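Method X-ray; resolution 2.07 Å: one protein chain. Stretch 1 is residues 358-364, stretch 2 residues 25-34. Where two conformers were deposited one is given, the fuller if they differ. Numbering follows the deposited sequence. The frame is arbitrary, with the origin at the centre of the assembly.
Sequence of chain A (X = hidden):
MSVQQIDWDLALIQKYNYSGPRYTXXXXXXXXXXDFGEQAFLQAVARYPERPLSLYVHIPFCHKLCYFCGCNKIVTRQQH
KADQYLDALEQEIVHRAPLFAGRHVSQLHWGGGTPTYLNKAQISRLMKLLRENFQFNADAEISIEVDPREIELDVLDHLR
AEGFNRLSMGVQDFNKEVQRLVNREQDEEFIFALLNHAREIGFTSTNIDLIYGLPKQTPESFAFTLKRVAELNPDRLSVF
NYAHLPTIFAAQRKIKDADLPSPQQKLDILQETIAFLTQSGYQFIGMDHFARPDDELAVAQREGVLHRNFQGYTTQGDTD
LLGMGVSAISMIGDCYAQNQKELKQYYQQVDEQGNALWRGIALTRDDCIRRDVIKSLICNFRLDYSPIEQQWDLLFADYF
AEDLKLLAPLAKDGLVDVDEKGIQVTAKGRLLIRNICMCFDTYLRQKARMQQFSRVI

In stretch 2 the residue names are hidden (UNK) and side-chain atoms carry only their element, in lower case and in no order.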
ATOM      1  N   TRP A 358     -11.035  17.073  -3.598  1.00 13.52           N
ATOM      2  CA  TRP A 358     -11.417  17.529  -2.261  1.00 13.67           C
ATOM      3  C   TRP A 358     -10.320  18.354  -1.595  1.00 14.31           C
ATOM      4  O   TRP A 358     -10.538  19.491  -1.165  1.00 14.33           O
ATOM      5  CB  TRP A 358     -11.731  16.314  -1.412  1.00 13.21           C
ATOM      6  CG  TRP A 358     -12.043  16.575  -0.006  1.00 14.65           C
ATOM      7  CD1 TRP A 358     -12.690  17.650   0.507  1.00 17.19           C
ATOM      8  CD2 TRP A 358     -11.746  15.728   1.084  1.00 18.10           C
ATOM      9  NE1 TRP A 358     -12.814  17.519   1.865  1.00 18.06           N
ATOM     10  CE2 TRP A 358     -12.218  16.365   2.256  1.00 19.61           C
ATOM     11  CE3 TRP A 358     -11.114  14.483   1.204  1.00 18.46           C
ATOM     12  CZ2 TRP A 358     -12.067  15.815   3.519  1.00 22.97           C
ATOM     13  CZ3 TRP A 358     -10.985  13.908   2.448  1.00 21.72           C
ATOM     14  CH2 TRP A 358     -11.455  14.583   3.610  1.00 24.07           C
ATOM     15  N   ARG A 359      -9.148  17.762  -1.467  1.00 15.17           N
ATOM     16  CA  ARG A 359      -8.056  18.416  -0.771  1.00 15.87           C
ATOM     17  C   ARG A 359      -6.724  17.938  -1.293  1.00 15.51           C
ATOM     18  O   ARG A 359      -6.661  16.964  -2.020  1.00 14.90           O
ATOM     19  CB  ARG A 359      -8.145  18.123   0.719  1.00 15.81           C
ATOM     20  CG  ARG A 359      -8.175  16.661   1.022  1.00 18.75           C
ATOM     21  CD  ARG A 359      -8.279  16.333   2.540  1.00 21.01           C
ATOM     22  NE  ARG A 359      -8.049  14.945   2.813  1.00 26.91           N
ATOM     23  CZ  ARG A 359      -7.675  14.442   3.999  1.00 32.61           C
ATOM     24  NH1 ARG A 359      -7.454  15.252   5.018  1.00 33.55           N
ATOM     25  NH2 ARG A 359      -7.509  13.113   4.166  1.00 31.66           N
ATOM     26  N   GLY A 360      -5.657  18.644  -0.925  1.00 14.76           N
ATOM     27  CA  GLY A 360      -4.327  18.218  -1.313  1.00 15.06           C
ATOM     28  C   GLY A 360      -3.243  19.172  -0.861  1.00 15.39           C
ATOM     29  O   GLY A 360      -3.490  20.060  -0.054  1.00 15.31           O
ATOM     30  N   ILE A 361      -2.032  18.976  -1.389  0.50 14.76           N
ATOM     31  CA  ILE A 361      -0.872  19.819  -1.073  0.50 13.89           C
ATOM     32  C   ILE A 361       0.084  19.945  -2.259  0.50 13.84           C
ATOM     33  O   ILE A 361       0.378  18.955  -2.919  0.50 13.44           O
ATOM     34  CB  ILE A 361      -0.086  19.206   0.128  0.50 13.53           C
ATOM     35  CG1 ILE A 361       1.101  20.136   0.558  0.50 13.61           C
ATOM     36  CG2 ILE A 361       0.431  17.856  -0.204  0.50 12.38           C
ATOM     37  CD1 ILE A 361       1.280  20.142   2.006  0.50 13.46           C
ATOM     38  N   ALA A 362       0.597  21.148  -2.489  1.00 14.14           N
ATOM     39  CA  ALA A 362       1.694  21.359  -3.428  1.00 13.88           C
ATOM     40  C   ALA A 362       2.943  21.316  -2.558  1.00 12.78           C
ATOM     41  O   ALA A 362       3.099  22.154  -1.710  1.00 14.12           O
ATOM     42  CB  ALA A 362       1.573  22.720  -4.092  1.00 14.18           C
ATOM     43  N   LEU A 363       3.815  20.345  -2.755  1.00 11.50           N
ATOM     44  CA  LEU A 363       4.994  20.214  -1.943  1.00 11.26           C
ATOM     45  C   LEU A 363       5.988  21.385  -2.218  1.00 11.27           C
ATOM     46  O   LEU A 363       6.226  21.740  -3.350  1.00 10.42           O
ATOM     47  CB  LEU A 363       5.703  18.890  -2.211  1.00 11.33           C
ATOM     48  CG  LEU A 363       5.195  17.611  -1.559  1.00 11.15           C
ATOM     49  CD1 LEU A 363       3.792  17.307  -1.985  1.00 10.14           C
ATOM     50  CD2 LEU A 363       6.130  16.398  -1.898  1.00 11.20           C
ATOM     51  N   THR A 364       6.515  21.968  -1.169  1.00 11.22           N
ATOM     52  CA  THR A 364       7.638  22.907  -1.278  1.00 12.39           C
ATOM     53  C   THR A 364       8.948  22.193  -1.683  1.00 12.40           C
ATOM     54  O   THR A 364       8.994  20.983  -1.786  1.00 11.29           O
ATOM     55  CB  THR A 364       7.891  23.624   0.065  1.00 12.58           C
ATOM     56  OG1 THR A 364       8.226  22.655   1.076  1.00 12.95           O
ATOM     57  CG2 THR A 364       6.616  24.363   0.583  1.00 13.76           C
ATOM     58  N   UNK A  25       2.851   8.539   2.872  0.50 20.07           N
ATOM     59  CA  UNK A  25       3.625   9.399   1.994  0.50 19.45           C
ATOM     60  C   UNK A  25       4.231  10.503   2.862  0.50 19.17           C
ATOM     61  O   UNK A  25       3.894  10.637   4.036  0.50 19.80           O
ATOM     62  o   UNK A  25       1.833  10.950   1.557  0.50 18.26           O
ATOM     63  c   UNK A  25       2.742  10.042   0.949  0.50 19.18           C
ATOM     64  N   UNK A  26       5.091  11.304   2.264  1.00 19.12           N
ATOM     65  CA  UNK A  26       5.600  12.532   2.898  1.00 17.89           C
ATOM     66  C   UNK A  26       5.524  13.687   1.950  1.00 16.55           C
ATOM     67  O   UNK A  26       6.061  13.581   0.861  1.00 14.72           O
ATOM     68  c   UNK A  26       7.040  12.371   3.367  1.00 17.98           C
ATOM     69  o   UNK A  26       8.846  17.028   6.167  1.00 13.36           O
ATOM     70  c   UNK A  26       7.813  14.823   6.206  1.00 13.99           C
ATOM     71  c   UNK A  26       7.515  13.585   4.119  1.00 15.99           C
ATOM     72  c   UNK A  26       8.523  15.814   4.124  1.00 13.97           C
ATOM     73  c   UNK A  26       7.354  13.679   5.509  1.00 14.03           C
ATOM     74  c   UNK A  26       8.092  14.670   3.435  1.00 14.80           C
ATOM     75  c   UNK A  26       8.397  15.882   5.502  1.00 12.22           C
ATOM     76  N   UNK A  27       4.901  14.809   2.358  1.00 16.89           N
ATOM     77  CA  UNK A  27       4.174  14.957   3.637  1.00 17.35           C
ATOM     78  C   UNK A  27       2.975  14.050   3.755  1.00 18.59           C
ATOM     79  O   UNK A  27       2.499  13.478   2.762  1.00 18.23           O
ATOM     80  c   UNK A  27       4.410  17.093   2.520  1.00 16.95           C
ATOM     81  c   UNK A  27       3.681  16.406   3.620  1.00 17.40           C
ATOM     82  c   UNK A  27       4.919  16.061   1.586  1.00 16.76           C
ATOM     83  N   UNK A  28       2.471  13.919   4.977  1.00 19.57           N
ATOM     84  CA  UNK A  28       1.364  13.001   5.216  1.00 20.55           C
ATOM     85  C   UNK A  28       0.037  13.641   4.870  1.00 20.36           C
ATOM     86  O   UNK A  28      -0.031  14.875   4.622  1.00 19.15           O
ATOM     87  c   UNK A  28       2.790  12.299   7.209  1.00 22.24           C
ATOM     88  c   UNK A  28       1.336  12.556   6.704  1.00 21.22           C
ATOM     89  o   UNK A  28       0.794  13.614   7.534  1.00 21.72           O
ATOM     90  N   UNK A  29      -1.005  12.791   4.915  1.00 20.55           N
ATOM     91  CA  UNK A  29      -2.410  13.195   4.736  1.00 20.46           C
ATOM     92  C   UNK A  29      -2.895  14.228   5.796  1.00 20.07           C
ATOM     93  O   UNK A  29      -3.852  14.968   5.543  1.00 19.29           O
ATOM     94  c   UNK A  29      -3.342  11.933   4.736  1.00 20.40           C
ATOM     95  N   UNK A  30      -2.256  14.280   6.974  1.00 20.01           N
ATOM     96  CA  UNK A  30      -2.568  15.355   7.944  1.00 19.78           C
ATOM     97  C   UNK A  30      -2.389  16.744   7.331  1.00 18.89           C
ATOM     98  O   UNK A  30      -3.091  17.686   7.704  1.00 18.60           O
ATOM     99  c   UNK A  30      -0.611  14.367  11.210  1.00 25.16           C
ATOM    100  c   UNK A  30      -1.665  15.320   9.174  1.00 20.64           C
ATOM    101  c   UNK A  30      -1.654  14.119  10.086  1.00 22.53           C
ATOM    102  c   UNK A  30      -3.046  13.883  10.631  1.00 24.58           C
ATOM    103  N   UNK A  31      -1.442  16.868   6.396  1.00 17.24           N
ATOM    104  CA  UNK A  31      -1.141  18.157   5.797  1.00 15.81           C
ATOM    105  C   UNK A  31      -1.992  18.520   4.573  1.00 14.21           C
ATOM    106  O   UNK A  31      -1.799  19.580   4.021  1.00 13.67           O
ATOM    107  c   UNK A  31       0.988  18.497   7.915  1.00 18.61           C
ATOM    108  o   UNK A  31       1.246  17.825   8.941  1.00 22.64           O
ATOM    109  o   UNK A  31       0.518  19.678   7.977  1.00 17.39           O
ATOM    110  c   UNK A  31       1.282  17.818   6.567  1.00 17.45           C
ATOM    111  c   UNK A  31       0.333  18.202   5.428  1.00 16.16           C
ATOM    112  N   UNK A  32      -2.914  17.655   4.149  1.00 12.45           N
ATOM    113  CA  UNK A  32      -3.726  17.937   2.949  1.00 11.73           C
ATOM    114  C   UNK A  32      -4.705  19.044   3.321  1.00 11.59           C
ATOM    115  O   UNK A  32      -5.228  19.036   4.401  1.00 11.55           O
ATOM    116  c   UNK A  32      -2.150  13.416   0.833  1.00  7.69           C
ATOM    117  c   UNK A  32      -4.513  16.692   2.434  1.00 10.94           C
ATOM    118  c   UNK A  32      -4.269  14.427   1.353  1.00  9.37           C
ATOM    119  c   UNK A  32      -2.272  15.591   1.863  1.00  8.62           C
ATOM    120  c   UNK A  32      -3.526  13.356   0.837  1.00  8.02           C
ATOM    121  c   UNK A  32      -1.527  14.506   1.355  1.00  7.65           C
ATOM    122  c   UNK A  32      -3.653  15.565   1.854  1.00  8.98           C
ATOM    123  N   UNK A  33      -4.939  19.994   2.429  1.00 12.01           N
ATOM    124  CA  UNK A  33      -5.805  21.110   2.706  1.00 12.85           C
ATOM    125  C   UNK A  33      -6.876  21.296   1.601  1.00 15.23           C
ATOM    126  O   UNK A  33      -6.620  21.143   0.425  1.00 13.08           O
ATOM    127  o   UNK A  33      -5.696  23.522   2.548  1.00 10.31           O
ATOM    128  c   UNK A  33      -4.957  22.364   2.838  1.00 13.11           C
ATOM    129  N   UNK A  34      -8.068  21.679   2.014  1.00 18.80           N
ATOM    130  CA  UNK A  34      -9.188  21.887   1.101  1.00 22.43           C
ATOM    131  C   UNK A  34      -9.014  23.124   0.249  1.00 23.37           C
ATOM    132  O   UNK A  34      -9.776  23.334  -0.666  1.00 25.22           O
ATOM    133  o   UNK A  34     -12.202  19.801   4.347  1.00 39.44           O
ATOM    134  c   UNK A  34     -12.098  20.572   3.350  1.00 34.91           C
ATOM    135  o   UNK A  34     -13.010  21.332   2.978  1.00 38.20           O
ATOM    136  c   UNK A  34     -10.790  20.582   2.560  1.00 27.78           C
ATOM    137  c   UNK A  34     -10.500  21.920   1.873  1.00 23.50           C
TER

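Position 25 carries one carbon bearing one oxygen and lies out of reach of stretch 1. A carbon with a lone oxygen fits serine, and the oxygen has work within its own stretch: Ser25 OG donates a hydrogen bond to the backbone O of position 27 at 2.9 Å.

At position 26 one carbon leads to a six-carbon ring with an oxygen at its far end, and the backbone O of this position lies 3.9 Å from Leu363 CD2. The outline is that of tyrosine. The CA-to-CB bond of Tyr26 points away from stretch 1, and its hydroxyl is hydrogen-bonded elsewhere in the structure.

Position 27 has three carbons that close a ring onto the backbone N and touch Leu363 and Ile361. Only proline closes such a ring. The peptide bond before Pro27 is cis. Its CA-to-CB bond points toward stretch 1, where Leu363 CG packs 3.5 Å from Pro27 CD and Ile361 CD1 lies 4.4 Å from Pro27 CG.

The side chain at position 28, one carbon carrying both an oxygen and a carbon, does not touch stretch 1; the branch identifies threonine. The CA-to-CB bond of Thr28 points away from stretch 1. Its OG1 accepts a weak hydrogen bond from the backbone N of position 30 (3.2 Å), and its O accepts an ordinary backbone hydrogen bond from the N of position 31 (3.0 Å), so the residue helps to hold the short 3-10 turn that follows.

Position 29 ends at a single carbon, CB, 4.4 Å from Arg359 NH2, and is alanine. Arg359 NH1 is 3.7 Å from Ala29 O.

Four carbons, forked at the second and making no contact with stretch 1, make position 30 a leucine; Leu30 is exposed and its CA-to-CB bond points away.

Position 31 has three carbons, the third carrying two oxygens, and its CB lies 4.0 Å from Ile361 CD1. This is a glutamate, since an aspartate would be one carbon shorter. The end of Glu31 leads away.

At position 32 one carbon, which sits over one face of the Arg359 guanidinium, leads to a six-carbon ring without oxygen that meets Ile361, hence phenylalanine. Phe32 is buried, its CA-to-CB bond points toward stretch 1, and its CD1 is 4.1 Å from Ile361 CG2.

Position 33 again shows one carbon and one oxygen; its CA-to-CB bond points away overall, yet CB lies 4.0 Å from Gly360 O. It is serine, and the two hydrogen bonds of Ser33 to Gly360 come from the main chain.

Position 34 repeats the three carbons and two oxygens of position 31, with one oxygen near the Trp358 ring, so it is glutamate. Glu34 OE2 comes within 3.4 Å of Trp358 NE1, and Glu34 CA makes a CA-H...O contact with Trp358 O at 3.6 Å.

The contact turns on a single antiparallel bridge. Ser33 N donates to Gly360 O at 2.9 Å and Gly360 N to Ser33 O at 3.0 Å, both nearly straight, fixing the chains in register. From this clamp Arg359 extends along Phe32 to Ala29; Ile361 packs on Phe32 and Pro27, and Leu363 on Pro27. Together the two stretches bury 565 Å².

Stretch 2 (25-34) SYPTALEFSE
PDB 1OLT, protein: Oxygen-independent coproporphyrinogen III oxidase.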